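Local coordinates for protein 3-keto-5-aminohexanoate cleavage enzyme (Burkholderia xenovorans LB400, PDB 3E49) that probably catalyses the zinc-dependent cleavage of a beta-keto acid such as 3-keto-5-aminohexanoate, as a TIM-barrel member of the BKACE family, at residues A[46-51]-A[82-87]; A[107-112]-A[301-306]; A[9-14]-A[253-258]. All coordinates share one frame; numbering follows the deposited sequence.

Interaction 1 of 3, residues A[46-51]-A[82-87]. With ZN (zinc ion), chain E.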
loop_
_atom_site.group_PDB
_atom_site.type_symbol
_atom_site.label_atom_id
_atom_site.label_comp_id
_atom_site.label_asym_id
_atom_site.label_seq_id
_atom_site.Cartn_x
_atom_site.Cartn_y
_atom_site.Cartn_z
ATOM N N ALA A 46 25.028 0.691 -20.516
ATOM C CA ALA A 46 24.401 1.925 -20.067
ATOM C C ALA A 46 24.032 2.787 -21.270
ATOM O O ALA A 46 24.883 3.052 -22.121
ATOM C CB ALA A 46 25.326 2.706 -19.158
ATOM N N ALA A 47 22.762 3.184 -21.353
ATOM C CA ALA A 47 22.294 4.030 -22.455
ATOM C C ALA A 47 22.394 5.485 -22.028
ATOM O O ALA A 47 22.398 6.352 -22.857
ATOM C CB ALA A 47 20.840 3.679 -22.822
ATOM N N VAL A 48 22.464 5.760 -20.725
ATOM C CA VAL A 48 22.549 7.139 -20.206
ATOM C C VAL A 48 23.654 7.247 -19.167
ATOM O O VAL A 48 23.729 6.439 -18.246
ATOM C CB VAL A 48 21.193 7.622 -19.550
ATOM C CG1 VAL A 48 21.339 9.081 -18.982
ATOM C CG2 VAL A 48 19.978 7.491 -20.568
ATOM N N ILE A 49 24.506 8.260 -19.326
ATOM C CA ILE A 49 25.615 8.530 -18.442
ATOM C C ILE A 49 25.351 9.837 -17.692
ATOM O O ILE A 49 25.282 10.888 -18.266
ATOM C CB ILE A 49 26.969 8.611 -19.232
ATOM C CG1 ILE A 49 27.115 7.415 -20.180
ATOM C CG2 ILE A 49 28.126 8.656 -18.285
ATOM C CD1 ILE A 49 27.210 6.013 -19.474
ATOM N N HIS A 50 25.147 9.735 -16.382
ATOM C CA HIS A 50 24.865 10.867 -15.523
ATOM C C HIS A 50 26.220 11.354 -14.989
ATOM O O HIS A 50 26.962 10.603 -14.310
ATOM C CB HIS A 50 23.890 10.434 -14.410
ATOM C CG HIS A 50 23.663 11.457 -13.355
ATOM N ND1 HIS A 50 22.477 12.139 -13.221
ATOM C CD2 HIS A 50 24.413 11.810 -12.291
ATOM C CE1 HIS A 50 22.544 12.928 -12.163
ATOM N NE2 HIS A 50 23.742 12.813 -11.636
ATOM N N LEU A 51 26.507 12.626 -15.269
ATOM C CA LEU A 51 27.841 13.209 -15.058
ATOM C C LEU A 51 27.973 14.388 -14.140
ATOM O O LEU A 51 27.154 15.322 -14.153
ATOM C CB LEU A 51 28.416 13.628 -16.438
ATOM C CG LEU A 51 28.765 12.473 -17.373
ATOM C CD1 LEU A 51 28.684 12.863 -18.851
ATOM C CD2 LEU A 51 30.110 11.869 -17.035
ATOM N N VAL A 82 23.718 8.621 -24.099
ATOM C CA VAL A 82 23.230 9.962 -23.796
ATOM C C VAL A 82 23.973 10.608 -22.607
ATOM O O VAL A 82 24.062 10.026 -21.511
ATOM C CB VAL A 82 21.713 9.963 -23.416
ATOM C CG1 VAL A 82 21.218 11.394 -23.239
ATOM C CG2 VAL A 82 20.873 9.202 -24.417
ATOM N N ILE A 83 24.472 11.824 -22.823
ATOM C CA ILE A 83 25.167 12.584 -21.797
ATOM C C ILE A 83 24.145 13.373 -20.967
ATOM O O ILE A 83 23.341 14.174 -21.474
ATOM C CB ILE A 83 26.256 13.498 -22.424
ATOM C CG1 ILE A 83 27.362 12.614 -22.977
ATOM C CG2 ILE A 83 26.777 14.528 -21.409
ATOM C CD1 ILE A 83 28.416 13.327 -23.751
ATOM N N ASN A 84 24.178 13.146 -19.665
ATOM C CA ASN A 84 23.246 13.758 -18.765
ATOM C C ASN A 84 24.049 14.533 -17.725
ATOM O O ASN A 84 24.793 13.939 -16.977
ATOM C CB ASN A 84 22.430 12.626 -18.138
ATOM C CG ASN A 84 21.478 13.080 -17.077
ATOM O OD1 ASN A 84 21.471 14.238 -16.644
ATOM N ND2 ASN A 84 20.659 12.134 -16.608
ATOM N N LEU A 85 23.937 15.853 -17.709
ATOM C CA LEU A 85 24.681 16.681 -16.741
ATOM C C LEU A 85 23.897 17.078 -15.531
ATOM O O LEU A 85 22.749 17.462 -15.638
ATOM C CB LEU A 85 25.117 18.005 -17.377
ATOM C CG LEU A 85 25.935 17.822 -18.659
ATOM C CD1 LEU A 85 26.424 19.209 -19.131
ATOM C CD2 LEU A 85 27.079 16.818 -18.436
ATOM N N THR A 86 24.574 17.072 -14.387
ATOM C CA THR A 86 23.976 17.474 -13.140
ATOM C C THR A 86 23.730 18.990 -13.063
ATOM O O THR A 86 24.485 19.758 -13.662
ATOM C CB THR A 86 24.871 17.082 -11.944
ATOM O OG1 THR A 86 24.210 17.467 -10.753
ATOM C CG2 THR A 86 26.241 17.799 -11.984
ATOM N N THR A 87 22.648 19.391 -12.384
ATOM C CA THR A 87 22.355 20.786 -12.074
ATOM C C THR A 87 22.415 20.985 -10.579
ATOM O O THR A 87 22.040 22.023 -10.073
ATOM C CB THR A 87 20.979 21.272 -12.573
ATOM O OG1 THR A 87 19.882 20.635 -11.878
ATOM C CG2 THR A 87 20.879 21.069 -14.015
HETATM ZN ZN ZN E . 24.176 13.354 -9.559
HETATM O O HOH W 1 22.757 15.254 -9.639
HETATM O O HOH W 2 22.055 12.657 -8.693
#
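Ala47 and Val82 open a parallel pairing that runs to Leu51 and Thr86, joining neighbouring strands of the TIM barrel. Five backbone bonds zip it together. Val82 N donates to Ala47 O, and Ile49 N reaches Val82 O at 2.8 Å in an almost straight bond (178° at the hydrogen). Ile49 O then accepts from Asn84 N, Asn84 O from Leu51 N, and Leu51 O from Thr86 N at 3.1 Å, just beyond the last strand residue.

Val48, His50, Val82 and Asn84 share the face that lines the barrel interior. There CG of His50 lies anti to its backbone N (chi1 172°), and the ring puts NE2 on the zinc ion at 2.2 Å. ND2 of Asn84 lies at the edge of the ring, the amide plane turned 71° from it; this nitrogen and His50 ND1 do not bond to each other, but each bonds to OE1 of Glu170. Thr86 OG1 lies 2.9 Å from a zinc-bound water and accepts from the N atoms of Gly88 and Gly89. On the outer face CD1 of Leu51 packs on CG2 of Ile83 at 3.6 Å. His52 and Glu259 complete the protein ligands of the metal, and Glu170, gripping the far ring nitrogen, probably fixes the rotation of His50 and makes NE2 a stronger donor to zinc.

Interaction 2 of 3, residues A[107-112]-A[301-306]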
loop_
_atom_site.group_PDB
_atom_site.type_symbol
_atom_site.label_atom_id
_atom_site.label_comp_id
_atom_site.label_asym_id
_atom_site.label_seq_id
_atom_site.Cartn_x
_atom_site.Cartn_y
_atom_site.Cartn_z
ATOM N N PRO A 107 23.040 19.915 -22.857
ATOM C CA PRO A 107 22.959 18.466 -23.044
ATOM C C PRO A 107 21.533 17.995 -23.372
ATOM O O PRO A 107 20.607 18.739 -23.226
ATOM C CB PRO A 107 23.432 17.935 -21.674
ATOM C CG PRO A 107 23.026 18.962 -20.737
ATOM C CD PRO A 107 23.221 20.269 -21.442
ATOM N N GLU A 108 21.384 16.761 -23.820
ATOM C CA GLU A 108 20.075 16.184 -24.111
ATOM C C GLU A 108 19.291 16.014 -22.819
ATOM O O GLU A 108 18.075 16.143 -22.790
ATOM C CB GLU A 108 20.260 14.817 -24.749
ATOM C CG GLU A 108 20.734 14.870 -26.213
ATOM C CD GLU A 108 20.837 13.512 -26.791
ATOM O OE1 GLU A 108 19.909 13.110 -27.544
ATOM O OE2 GLU A 108 21.849 12.829 -26.508
ATOM N N LEU A 109 20.026 15.693 -21.765
ATOM C CA LEU A 109 19.449 15.513 -20.437
ATOM C C LEU A 109 20.225 16.305 -19.404
ATOM O O LEU A 109 21.450 16.458 -19.537
ATOM C CB LEU A 109 19.508 14.028 -20.019
ATOM C CG LEU A 109 18.462 13.052 -20.492
ATOM C CD1 LEU A 109 18.884 11.588 -20.159
ATOM C CD2 LEU A 109 17.077 13.447 -19.929
ATOM N N ALA A 110 19.518 16.749 -18.357
ATOM C CA ALA A 110 20.147 17.333 -17.190
ATOM C C ALA A 110 19.375 16.813 -15.976
ATOM O O ALA A 110 18.160 16.579 -16.075
ATOM C CB ALA A 110 20.095 18.852 -17.235
ATOM N N SER A 111 20.046 16.627 -14.845
ATOM C CA SER A 111 19.338 16.165 -13.658
ATOM C C SER A 111 18.657 17.369 -13.049
ATOM O O SER A 111 19.131 18.492 -13.222
ATOM C CB SER A 111 20.312 15.515 -12.679
ATOM O OG SER A 111 21.165 16.491 -12.100
ATOM N N LEU A 112 17.547 17.164 -12.341
ATOM C CA LEU A 112 16.811 18.258 -11.706
ATOM C C LEU A 112 16.240 17.706 -10.394
ATOM O O LEU A 112 15.352 16.835 -10.410
ATOM C CB LEU A 112 15.695 18.793 -12.627
ATOM C CG LEU A 112 14.741 19.925 -12.188
ATOM C CD1 LEU A 112 15.408 21.038 -11.464
ATOM C CD2 LEU A 112 13.992 20.503 -13.384
ATOM N N LEU A 301 12.533 8.572 -24.191
ATOM C CA LEU A 301 12.632 9.824 -23.435
ATOM C C LEU A 301 12.360 11.134 -24.195
ATOM O O LEU A 301 12.376 12.202 -23.590
ATOM C CB LEU A 301 13.992 9.875 -22.744
ATOM C CG LEU A 301 14.299 8.767 -21.719
ATOM C CD1 LEU A 301 15.717 8.915 -21.149
ATOM C CD2 LEU A 301 13.253 8.768 -20.606
ATOM N N GLY A 302 12.102 11.039 -25.509
ATOM C CA GLY A 302 11.830 12.198 -26.379
ATOM C C GLY A 302 13.027 13.135 -26.475
ATOM O O GLY A 302 12.862 14.345 -26.448
ATOM N N LEU A 303 14.232 12.576 -26.591
ATOM C CA LEU A 303 15.461 13.372 -26.554
ATOM C C LEU A 303 15.822 14.009 -27.926
ATOM O O LEU A 303 15.434 13.501 -28.973
ATOM C CB LEU A 303 16.603 12.522 -26.010
ATOM C CG LEU A 303 16.447 12.044 -24.542
ATOM C CD1 LEU A 303 17.736 11.371 -24.137
ATOM C CD2 LEU A 303 16.112 13.193 -23.612
ATOM N N LYS A 304 16.569 15.119 -27.884
ATOM C CA LYS A 304 16.871 15.908 -29.101
ATOM C C LYS A 304 17.935 15.362 -30.073
ATOM O O LYS A 304 17.985 15.777 -31.240
ATOM C CB LYS A 304 17.181 17.344 -28.715
ATOM C CG LYS A 304 18.464 17.559 -27.936
ATOM C CD LYS A 304 18.645 19.037 -27.612
ATOM C CE LYS A 304 19.790 19.244 -26.658
ATOM N NZ LYS A 304 20.161 20.699 -26.449
ATOM N N GLY A 305 18.765 14.422 -29.636
ATOM C CA GLY A 305 19.774 13.845 -30.519
ATOM C C GLY A 305 21.184 14.229 -30.112
ATOM O O GLY A 305 21.425 15.368 -29.679
ATOM N N PRO A 306 22.125 13.289 -30.291
ATOM C CA PRO A 306 23.512 13.390 -29.838
ATOM C C PRO A 306 24.309 14.503 -30.459
ATOM O O PRO A 306 25.354 14.877 -29.927
ATOM C CB PRO A 306 24.116 12.040 -30.244
ATOM C CG PRO A 306 23.241 11.516 -31.306
ATOM C CD PRO A 306 21.874 12.034 -31.021
HETATM O O HOH W 3 16.605 16.420 -25.166
#
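Leu301, just before the Schellman turn, meets Leu109, CD1 against CD1 at 4.3 Å. Gly302 follows with positive phi, closing the helix in a Schellman motif. Leu303 then carries the apolar part of the contact: its side chain crosses that of Leu109 at about a right angle, CD2 against CD2 at 3.8 Å, and the same CD2 methyl rests on Glu108 O.

At Lys304 a water bridges the backbones, donating to Glu108 O at 2.8 Å and accepting from Lys304 N at 3.0 Å. The extended lysine side chain crosses Glu108, CG to CG, and carries CE to 3.6 Å from Pro107 O; its NZ ends on the carbonyls of Asn165 and Met106. Gly305 N bonds to Glu108 OE1 at 2.7 Å, bent to 133° at the hydrogen and arriving from above the carboxylate plane, 36° out of it. Glu108 gets there with CG anti to its carbonyl carbon (chi1 -74°) and the chain extended beyond CG. Gly305 has backbone angles at which a CB would press on the preceding carbonyl O. Pro306 follows, its CD flanking Glu108 OE1 at 4.1 Å.

Glu108 OE1 also forms a salt bridge with NE of Arg298. Held by both a peptide N-H and a guanidinium, this buried carboxylate most likely remains ionised while tying the post-helix turn to the barrel wall.

Interaction 3 of 3, residues A[9-14]-A[253-258]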
loop_
_atom_site.group_PDB
_atom_site.type_symbol
_atom_site.label_atom_id
_atom_site.label_comp_id
_atom_site.label_asym_id
_atom_site.label_seq_id
_atom_site.Cartn_x
_atom_site.Cartn_y
_atom_site.Cartn_z
ATOM N N ILE A 9 16.145 0.835 -19.747
ATOM C CA ILE A 9 17.140 1.868 -19.801
ATOM C C ILE A 9 18.009 1.775 -18.574
ATOM O O ILE A 9 17.509 1.956 -17.458
ATOM C CB ILE A 9 16.540 3.276 -19.790
ATOM C CG1 ILE A 9 15.595 3.484 -20.984
ATOM C CG2 ILE A 9 17.670 4.336 -19.754
ATOM C CD1 ILE A 9 14.675 4.665 -20.814
ATOM N N ILE A 10 19.308 1.569 -18.778
ATOM C CA ILE A 10 20.265 1.589 -17.665
ATOM C C ILE A 10 20.955 2.956 -17.658
ATOM O O ILE A 10 21.574 3.354 -18.660
ATOM C CB ILE A 10 21.341 0.525 -17.818
ATOM C CG1 ILE A 10 20.702 -0.884 -17.882
ATOM C CG2 ILE A 10 22.417 0.696 -16.764
ATOM C CD1 ILE A 10 21.676 -2.009 -18.118
ATOM N N THR A 11 20.799 3.674 -16.555
ATOM C CA THR A 11 21.528 4.910 -16.330
ATOM C C THR A 11 22.723 4.584 -15.431
ATOM O O THR A 11 22.580 3.861 -14.402
ATOM C CB THR A 11 20.689 5.994 -15.686
ATOM O OG1 THR A 11 19.653 6.398 -16.598
ATOM C CG2 THR A 11 21.580 7.197 -15.306
ATOM N N CYS A 12 23.902 5.106 -15.807
ATOM C CA CYS A 12 25.070 4.963 -14.971
ATOM C C CYS A 12 25.580 6.354 -14.521
ATOM O O CYS A 12 25.952 7.159 -15.328
ATOM C CB CYS A 12 26.162 4.184 -15.681
ATOM S SG CYS A 12 27.459 3.736 -14.510
ATOM N N ALA A 13 25.564 6.608 -13.216
ATOM C CA ALA A 13 26.029 7.851 -12.603
ATOM C C ALA A 13 27.461 7.552 -12.169
ATOM O O ALA A 13 27.700 6.926 -11.123
ATOM C CB ALA A 13 25.161 8.201 -11.406
ATOM N N VAL A 14 28.424 8.068 -12.926
ATOM C CA VAL A 14 29.821 7.633 -12.783
ATOM C C VAL A 14 30.646 8.120 -11.594
ATOM O O VAL A 14 31.590 7.432 -11.236
ATOM C CB VAL A 14 30.649 7.863 -14.097
ATOM C CG1 VAL A 14 30.075 7.047 -15.239
ATOM C CG2 VAL A 14 30.680 9.337 -14.437
ATOM N N ASN A 253 12.905 1.223 -15.284
ATOM C CA ASN A 253 14.256 1.394 -15.754
ATOM C C ASN A 253 15.153 1.490 -14.550
ATOM O O ASN A 253 14.660 1.598 -13.439
ATOM C CB ASN A 253 14.296 2.600 -16.654
ATOM C CG ASN A 253 13.361 2.407 -17.813
ATOM O OD1 ASN A 253 13.615 1.562 -18.682
ATOM N ND2 ASN A 253 12.247 3.129 -17.806
ATOM N N VAL A 254 16.463 1.421 -14.748
ATOM C CA VAL A 254 17.370 1.302 -13.590
ATOM C C VAL A 254 18.564 2.257 -13.602
ATOM O O VAL A 254 19.086 2.590 -14.652
ATOM C CB VAL A 254 17.896 -0.144 -13.522
ATOM C CG1 VAL A 254 16.720 -1.135 -13.360
ATOM C CG2 VAL A 254 18.739 -0.507 -14.797
ATOM N N ARG A 255 19.047 2.631 -12.430
ATOM C CA ARG A 255 20.216 3.499 -12.314
ATOM C C ARG A 255 21.221 2.847 -11.420
ATOM O O ARG A 255 20.876 2.390 -10.326
ATOM C CB ARG A 255 19.885 4.895 -11.798
ATOM C CG ARG A 255 21.077 5.757 -11.530
ATOM C CD ARG A 255 20.711 7.172 -11.361
ATOM N NE ARG A 255 21.764 7.891 -10.663
ATOM C CZ ARG A 255 21.771 9.188 -10.420
ATOM N NH1 ARG A 255 20.846 9.986 -10.916
ATOM N NH2 ARG A 255 22.743 9.692 -9.702
ATOM N N VAL A 256 22.449 2.779 -11.920
ATOM C CA VAL A 256 23.579 2.257 -11.162
ATOM C C VAL A 256 24.715 3.310 -11.203
ATOM O O VAL A 256 24.538 4.392 -11.748
ATOM C CB VAL A 256 24.028 0.853 -11.635
ATOM C CG1 VAL A 256 22.872 -0.161 -11.472
ATOM C CG2 VAL A 256 24.520 0.860 -13.095
ATOM N N GLY A 257 25.861 2.986 -10.612
ATOM C CA GLY A 257 27.020 3.878 -10.623
ATOM C C GLY A 257 27.687 4.157 -9.304
ATOM O O GLY A 257 27.041 4.150 -8.274
ATOM N N LEU A 258 28.983 4.469 -9.367
ATOM C CA LEU A 258 29.805 4.779 -8.185
ATOM C C LEU A 258 29.411 6.080 -7.506
ATOM O O LEU A 258 29.713 6.297 -6.305
ATOM C CB LEU A 258 31.318 4.723 -8.525
ATOM C CG LEU A 258 32.061 3.373 -8.523
ATOM C CD1 LEU A 258 31.320 2.241 -9.118
ATOM C CD2 LEU A 258 33.451 3.534 -9.225
HETATM O O HOH W 4 17.445 4.733 -16.075
#
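Ile9 and Asn253 meet through the asparagine side chain: CG lies anti to the carbonyl carbon (chi1 -59°), bringing OD1 to Ile9 N at 2.8 Å in a nearly straight bond, while ND2 is taken by Trp231 O. Four backbone bonds continue the parallel pairing to Ala13, which joins the first and last strands of the TIM barrel, 10-13 and 253-256, and so closes it.

On the outer face Ile10 and Val254 point the same way, CG1 of the isoleucine against CG2 of the valine at 3.7 Å, with Ile10 and Val256 touching helix 273-286. The inner face carries Thr11 and Arg255. Arginine CG is anti to the backbone N (chi1 174°) and the chain stays extended to NE, passing CG2 of Thr11 at 4.0 Å from CD and placing NH2 3.3 Å from CB of Ala13. Thr11 OG1 and Val254 O share a water.

The guanidinium forms salt bridges from NH1 to Glu170 and from NE to Asp260, with a long, weak ion pair to Glu259. Its charge near the zinc ion is probably balanced in part by these acids, and it may help position Glu170, which bonds to zinc ligand His50.

In the fold
Interactions 1 and 3 are buried parallel strand pairings within the same barrel. They adjoin directly, because strand 10-13 also pairs with strand 48-54: Cys12 bonds through its backbone to Val48 and His50. Interaction 2 is partly buried and more peripheral, its centre about 13 Å from the chain centre against 7 Å for the other two; it shares the sheet through strand 109-113, the neighbour of strand 82-85. Continuous main-chain bonding gives way there to one carboxylate bond, a bridging water and leucine packing. Polar chemistry differs likewise. Glu170 gathers His50 and Asn84 of interaction 1 with Arg255 of interaction 3 near the zinc, whereas the charges of interaction 2 secure a C-terminal turn.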